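Local coordinates for protein congerin II (Conger myriaster, PDB 1IS3) that binds beta-galactosides such as lactose as a homodimeric galectin whose physiological role is not yet known, at residues D2-G14 and D115-L129. Numbering follows the deposited sequence.
Sequences DRAEVRNIPFKLG and DAAFNLIYLAGDARL. With MES (2-(N-morpholino)-ethanesulfonic acid), chain C.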
loop_
_atom_site.group_PDB
_atom_site.type_symbol
_atom_site.label_atom_id
_atom_site.label_comp_id
_atom_site.label_asym_id
_atom_site.label_seq_id
_atom_site.Cartn_x
_atom_site.Cartn_y
_atom_site.Cartn_z
ATOM N N ASP A 2 -6.447 -10.159 -6.345
ATOM C CA ASP A 2 -6.762 -10.997 -5.209
ATOM C C ASP A 2 -7.198 -9.909 -4.209
ATOM O O ASP A 2 -7.940 -9.027 -4.677
ATOM C CB ASP A 2 -5.480 -11.799 -4.801
ATOM C CG ASP A 2 -4.127 -11.077 -4.937
ATOM O OD1 ASP A 2 -3.568 -11.069 -6.037
ATOM O OD2 ASP A 2 -3.631 -10.516 -3.952
ATOM N N ARG A 3 -6.830 -9.864 -2.915
ATOM C CA ARG A 3 -7.286 -8.794 -2.043
ATOM C C ARG A 3 -6.328 -7.613 -2.214
ATOM O O ARG A 3 -5.213 -7.726 -2.756
ATOM C CB ARG A 3 -7.308 -9.295 -0.604
ATOM C CG ARG A 3 -5.953 -9.638 -0.081
ATOM C CD ARG A 3 -6.060 -10.317 1.236
ATOM N NE ARG A 3 -4.714 -10.704 1.511
ATOM C CZ ARG A 3 -4.238 -11.923 1.220
ATOM N NH1 ARG A 3 -2.962 -12.142 1.495
ATOM N NH2 ARG A 3 -4.969 -12.946 0.761
ATOM N N ALA A 4 -6.813 -6.491 -1.727
ATOM C CA ALA A 4 -6.079 -5.276 -1.825
ATOM C C ALA A 4 -5.286 -5.258 -0.533
ATOM O O ALA A 4 -5.845 -5.403 0.560
ATOM C CB ALA A 4 -7.063 -4.132 -1.901
ATOM N N GLU A 5 -3.981 -5.102 -0.593
ATOM C CA GLU A 5 -3.169 -5.065 0.623
ATOM C C GLU A 5 -1.959 -4.127 0.531
ATOM O O GLU A 5 -1.481 -3.779 -0.566
ATOM C CB GLU A 5 -2.719 -6.483 0.952
ATOM C CG GLU A 5 -1.835 -7.208 -0.012
ATOM C CD GLU A 5 -1.762 -8.712 0.221
ATOM O OE1 GLU A 5 -1.312 -9.387 -0.699
ATOM O OE2 GLU A 5 -2.162 -9.233 1.267
ATOM N N VAL A 6 -1.528 -3.662 1.706
ATOM C CA VAL A 6 -0.340 -2.822 1.841
ATOM C C VAL A 6 0.460 -3.685 2.815
ATOM O O VAL A 6 -0.012 -3.948 3.933
ATOM C CB VAL A 6 -0.700 -1.442 2.463
ATOM C CG1 VAL A 6 0.606 -0.662 2.636
ATOM C CG2 VAL A 6 -1.710 -0.661 1.597
ATOM N N ARG A 7 1.638 -4.149 2.444
ATOM C CA ARG A 7 2.401 -5.106 3.213
ATOM C C ARG A 7 3.821 -4.601 3.388
ATOM O O ARG A 7 4.469 -4.114 2.459
ATOM C CB ARG A 7 2.395 -6.442 2.461
ATOM C CG ARG A 7 3.190 -7.531 3.137
ATOM C CD ARG A 7 3.191 -8.751 2.204
ATOM N NE ARG A 7 1.863 -9.344 2.035
ATOM C CZ ARG A 7 1.357 -10.240 2.917
ATOM N NH1 ARG A 7 2.059 -10.628 3.999
ATOM N NH2 ARG A 7 0.118 -10.751 2.754
ATOM N N ASN A 8 4.274 -4.716 4.627
ATOM C CA ASN A 8 5.634 -4.389 5.065
ATOM C C ASN A 8 6.024 -2.927 4.931
ATOM O O ASN A 8 7.194 -2.554 4.793
ATOM C CB ASN A 8 6.670 -5.309 4.327
ATOM C CG ASN A 8 6.519 -6.778 4.735
ATOM O OD1 ASN A 8 6.674 -7.750 3.982
ATOM N ND2 ASN A 8 6.283 -7.066 6.002
ATOM N N ILE A 9 5.031 -2.063 5.039
ATOM C CA ILE A 9 5.270 -0.666 5.204
ATOM C C ILE A 9 4.649 -0.456 6.593
ATOM O O ILE A 9 3.415 -0.358 6.725
ATOM C CB ILE A 9 4.554 0.167 4.108
ATOM C CG1 ILE A 9 5.011 -0.305 2.710
ATOM C CG2 ILE A 9 4.860 1.651 4.357
ATOM C CD1 ILE A 9 4.250 0.303 1.517
ATOM N N PRO A 10 5.465 -0.425 7.649
ATOM C CA PRO A 10 4.981 -0.445 9.022
ATOM C C PRO A 10 3.971 0.660 9.336
ATOM O O PRO A 10 4.265 1.837 9.111
ATOM C CB PRO A 10 6.247 -0.358 9.862
ATOM C CG PRO A 10 7.317 -0.970 8.956
ATOM C CD PRO A 10 6.938 -0.384 7.609
ATOM N N PHE A 11 2.775 0.312 9.842
ATOM C CA PHE A 11 1.791 1.280 10.349
ATOM C C PHE A 11 2.087 1.353 11.855
ATOM O O PHE A 11 1.797 0.452 12.638
ATOM C CB PHE A 11 0.381 0.756 10.083
ATOM C CG PHE A 11 -0.780 1.620 10.585
ATOM C CD1 PHE A 11 -0.656 2.995 10.841
ATOM C CD2 PHE A 11 -2.033 1.017 10.755
ATOM C CE1 PHE A 11 -1.765 3.736 11.247
ATOM C CE2 PHE A 11 -3.150 1.761 11.163
ATOM C CZ PHE A 11 -3.006 3.110 11.402
ATOM N N LYS A 12 2.762 2.423 12.236
ATOM C CA LYS A 12 3.270 2.640 13.586
ATOM C C LYS A 12 2.438 3.653 14.345
ATOM O O LYS A 12 1.681 4.446 13.771
ATOM C CB LYS A 12 4.728 3.135 13.501
ATOM C CG LYS A 12 5.539 2.051 12.793
ATOM C CD LYS A 12 6.751 2.682 12.214
ATOM C CE LYS A 12 7.708 2.911 13.349
ATOM N NZ LYS A 12 8.243 4.272 13.292
ATOM N N LEU A 13 2.596 3.564 15.669
ATOM C CA LEU A 13 2.027 4.494 16.638
ATOM C C LEU A 13 2.206 5.929 16.165
ATOM O O LEU A 13 3.323 6.377 15.846
ATOM C CB LEU A 13 2.757 4.267 17.939
ATOM C CG LEU A 13 2.098 3.882 19.259
ATOM C CD1 LEU A 13 1.234 2.655 19.213
ATOM C CD2 LEU A 13 3.259 3.546 20.200
ATOM N N GLY A 14 1.082 6.628 15.983
ATOM C CA GLY A 14 1.171 8.028 15.604
ATOM C C GLY A 14 1.032 8.299 14.107
ATOM O O GLY A 14 0.937 9.463 13.710
ATOM N N ASP A 115 -0.002 -3.663 20.787
ATOM C CA ASP A 115 0.969 -3.564 19.698
ATOM C C ASP A 115 1.305 -2.131 19.304
ATOM O O ASP A 115 0.472 -1.236 19.360
ATOM C CB ASP A 115 0.454 -4.283 18.455
ATOM C CG ASP A 115 0.395 -5.802 18.580
ATOM O OD1 ASP A 115 -0.620 -6.403 18.224
ATOM O OD2 ASP A 115 1.364 -6.391 19.031
ATOM N N ALA A 116 2.536 -1.883 18.844
ATOM C CA ALA A 116 2.913 -0.538 18.465
ATOM C C ALA A 116 3.155 -0.334 16.963
ATOM O O ALA A 116 3.378 0.787 16.502
ATOM C CB ALA A 116 4.183 -0.128 19.222
ATOM N N ALA A 117 3.111 -1.414 16.190
ATOM C CA ALA A 117 3.320 -1.351 14.736
ATOM C C ALA A 117 2.615 -2.553 14.104
ATOM O O ALA A 117 2.524 -3.622 14.764
ATOM C CB ALA A 117 4.806 -1.441 14.403
ATOM N N PHE A 118 2.140 -2.422 12.851
ATOM C CA PHE A 118 1.460 -3.513 12.144
ATOM C C PHE A 118 2.043 -3.565 10.749
ATOM O O PHE A 118 2.224 -2.498 10.140
ATOM C CB PHE A 118 -0.054 -3.261 12.013
ATOM C CG PHE A 118 -0.702 -3.159 13.374
ATOM C CD1 PHE A 118 -0.898 -4.324 14.145
ATOM C CD2 PHE A 118 -1.035 -1.905 13.888
ATOM C CE1 PHE A 118 -1.416 -4.204 15.439
ATOM C CE2 PHE A 118 -1.557 -1.804 15.187
ATOM C CZ PHE A 118 -1.739 -2.946 15.949
ATOM N N ASN A 119 2.306 -4.773 10.252
ATOM C CA ASN A 119 2.864 -4.887 8.922
ATOM C C ASN A 119 1.927 -5.292 7.801
ATOM O O ASN A 119 2.387 -5.498 6.655
ATOM C CB ASN A 119 4.058 -5.844 8.961
ATOM C CG ASN A 119 5.338 -5.076 9.322
ATOM O OD1 ASN A 119 5.368 -3.958 9.841
ATOM N ND2 ASN A 119 6.503 -5.660 9.110
ATOM N N LEU A 120 0.624 -5.382 8.053
ATOM C CA LEU A 120 -0.308 -5.754 6.997
ATOM C C LEU A 120 -1.638 -5.003 7.158
ATOM O O LEU A 120 -2.213 -4.978 8.255
ATOM C CB LEU A 120 -0.579 -7.271 7.031
ATOM C CG LEU A 120 -1.594 -7.802 6.001
ATOM C CD1 LEU A 120 -1.023 -7.602 4.606
ATOM C CD2 LEU A 120 -1.879 -9.267 6.206
ATOM N N ILE A 121 -2.099 -4.364 6.098
ATOM C CA ILE A 121 -3.385 -3.710 6.068
ATOM C C ILE A 121 -4.066 -4.334 4.859
ATOM O O ILE A 121 -3.429 -4.359 3.797
ATOM C CB ILE A 121 -3.187 -2.201 5.883
ATOM C CG1 ILE A 121 -2.519 -1.597 7.094
ATOM C CG2 ILE A 121 -4.531 -1.556 5.642
ATOM C CD1 ILE A 121 -1.399 -0.654 6.628
ATOM N N TYR A 122 -5.288 -4.878 4.906
ATOM C CA TYR A 122 -5.911 -5.374 3.707
ATOM C C TYR A 122 -7.418 -5.254 3.791
ATOM O O TYR A 122 -8.007 -5.187 4.886
ATOM C CB TYR A 122 -5.555 -6.838 3.438
ATOM C CG TYR A 122 -6.119 -7.930 4.348
ATOM C CD1 TYR A 122 -7.279 -8.619 3.976
ATOM C CD2 TYR A 122 -5.428 -8.317 5.488
ATOM C CE1 TYR A 122 -7.731 -9.703 4.726
ATOM C CE2 TYR A 122 -5.886 -9.409 6.246
ATOM C CZ TYR A 122 -7.038 -10.106 5.862
ATOM O OH TYR A 122 -7.463 -11.216 6.599
ATOM N N LEU A 123 -8.017 -5.244 2.614
ATOM C CA LEU A 123 -9.469 -5.223 2.474
ATOM C C LEU A 123 -9.857 -6.580 1.933
ATOM O O LEU A 123 -9.185 -7.100 1.026
ATOM C CB LEU A 123 -9.914 -4.118 1.486
ATOM C CG LEU A 123 -11.424 -3.982 1.261
ATOM C CD1 LEU A 123 -11.925 -2.558 1.481
ATOM C CD2 LEU A 123 -11.688 -4.448 -0.148
ATOM N N ALA A 124 -10.943 -7.140 2.445
ATOM C CA ALA A 124 -11.457 -8.400 1.940
ATOM C C ALA A 124 -12.979 -8.262 1.739
ATOM O O ALA A 124 -13.636 -7.369 2.276
ATOM C CB ALA A 124 -11.186 -9.522 2.927
ATOM N N GLY A 125 -13.564 -9.150 0.938
ATOM C CA GLY A 125 -15.005 -9.149 0.692
ATOM C C GLY A 125 -15.472 -8.254 -0.475
ATOM O O GLY A 125 -14.734 -7.952 -1.423
ATOM N N ASP A 126 -16.722 -7.789 -0.402
ATOM C CA ASP A 126 -17.385 -7.157 -1.523
ATOM C C ASP A 126 -17.244 -5.637 -1.675
ATOM O O ASP A 126 -18.217 -4.854 -1.632
ATOM C CB ASP A 126 -18.849 -7.503 -1.459
ATOM C CG ASP A 126 -19.175 -8.981 -1.554
ATOM O OD1 ASP A 126 -20.206 -9.364 -0.994
ATOM O OD2 ASP A 126 -18.437 -9.762 -2.169
ATOM N N ALA A 127 -15.987 -5.230 -1.879
ATOM C CA ALA A 127 -15.625 -3.824 -2.081
ATOM C C ALA A 127 -14.244 -3.768 -2.751
ATOM O O ALA A 127 -13.595 -4.797 -2.986
ATOM C CB ALA A 127 -15.551 -3.053 -0.758
ATOM N N ARG A 128 -13.829 -2.591 -3.172
ATOM C CA ARG A 128 -12.511 -2.434 -3.742
ATOM C C ARG A 128 -11.932 -1.149 -3.209
ATOM O O ARG A 128 -12.691 -0.260 -2.800
ATOM C CB ARG A 128 -12.631 -2.408 -5.262
ATOM C CG ARG A 128 -13.506 -1.331 -5.832
ATOM C CD ARG A 128 -13.801 -1.670 -7.294
ATOM N NE ARG A 128 -14.789 -0.748 -7.844
ATOM C CZ ARG A 128 -14.439 0.437 -8.385
ATOM N NH1 ARG A 128 -13.144 0.834 -8.460
ATOM N NH2 ARG A 128 -15.408 1.282 -8.801
ATOM N N LEU A 129 -10.609 -1.064 -3.164
ATOM C CA LEU A 129 -9.972 0.174 -2.733
ATOM C C LEU A 129 -9.533 0.974 -3.955
ATOM O O LEU A 129 -9.206 0.409 -4.999
ATOM C CB LEU A 129 -8.729 -0.088 -1.836
ATOM C CG LEU A 129 -8.920 -0.675 -0.420
ATOM C CD1 LEU A 129 -7.589 -0.860 0.319
ATOM C CD2 LEU A 129 -9.866 0.275 0.343
HETATM O O1 MES C . -10.690 -12.749 8.325
HETATM C C2 MES C . -9.564 -13.606 8.057
HETATM C C3 MES C . -9.540 -13.976 6.577
HETATM N N4 MES C . -9.602 -12.753 5.877
HETATM C C5 MES C . -10.711 -11.916 6.039
HETATM C C6 MES C . -10.757 -11.554 7.523
HETATM C C7 MES C . -9.855 -12.890 4.460
HETATM C C8 MES C . -8.594 -13.417 3.816
HETATM S S MES C . -8.717 -13.423 2.000
HETATM O O1S MES C . -7.483 -14.066 1.658
HETATM O O2S MES C . -8.659 -12.044 1.648
HETATM O O3S MES C . -9.911 -14.044 1.469
#
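Arg3 lays its CD against Tyr122 CD1 at 3.4 Å, with NE over one ring face and the guanidinium turned 62° from the ring plane, too steep for a stack. A MES molecule, probably from the crystallisation liquor, bridges the pair: its N4 donates to Tyr122 OH at 2.7 Å in the ring plane, while Arg3 NH2 makes a weak bond to its sulfonate. Glu5, whose CB meets Tyr122 CB, extends its carboxylate between two arginines; Arg3 NE (3.0 Å) and Arg7 NH2 (3.1 Å) reach OE2 from opposite faces of the carboxylate plane. On the other side of the sheet Val6 packs on Ile121, and their backbones exchange two hydrogen bonds. Arg7, back on the face of Glu5 and bent at chi3 (-66°), rests one guanidinium face on Leu120 CD1. Past a corner and a beta bulge, Phe11 pairs with Phe118; the bond from Phe11 N to Phe118 O is nearly straight (173°), and Phe92 meets both rings edge-to-face inside the sandwich. Leu13 N closes the pairing on Ala116 O at 3.0 Å. Residues 5-7 also pair with the second subunit, continuing the sheet across the galectin dimer. The two arginines would be expected to stabilise Glu5 as a carboxylate beside that interface.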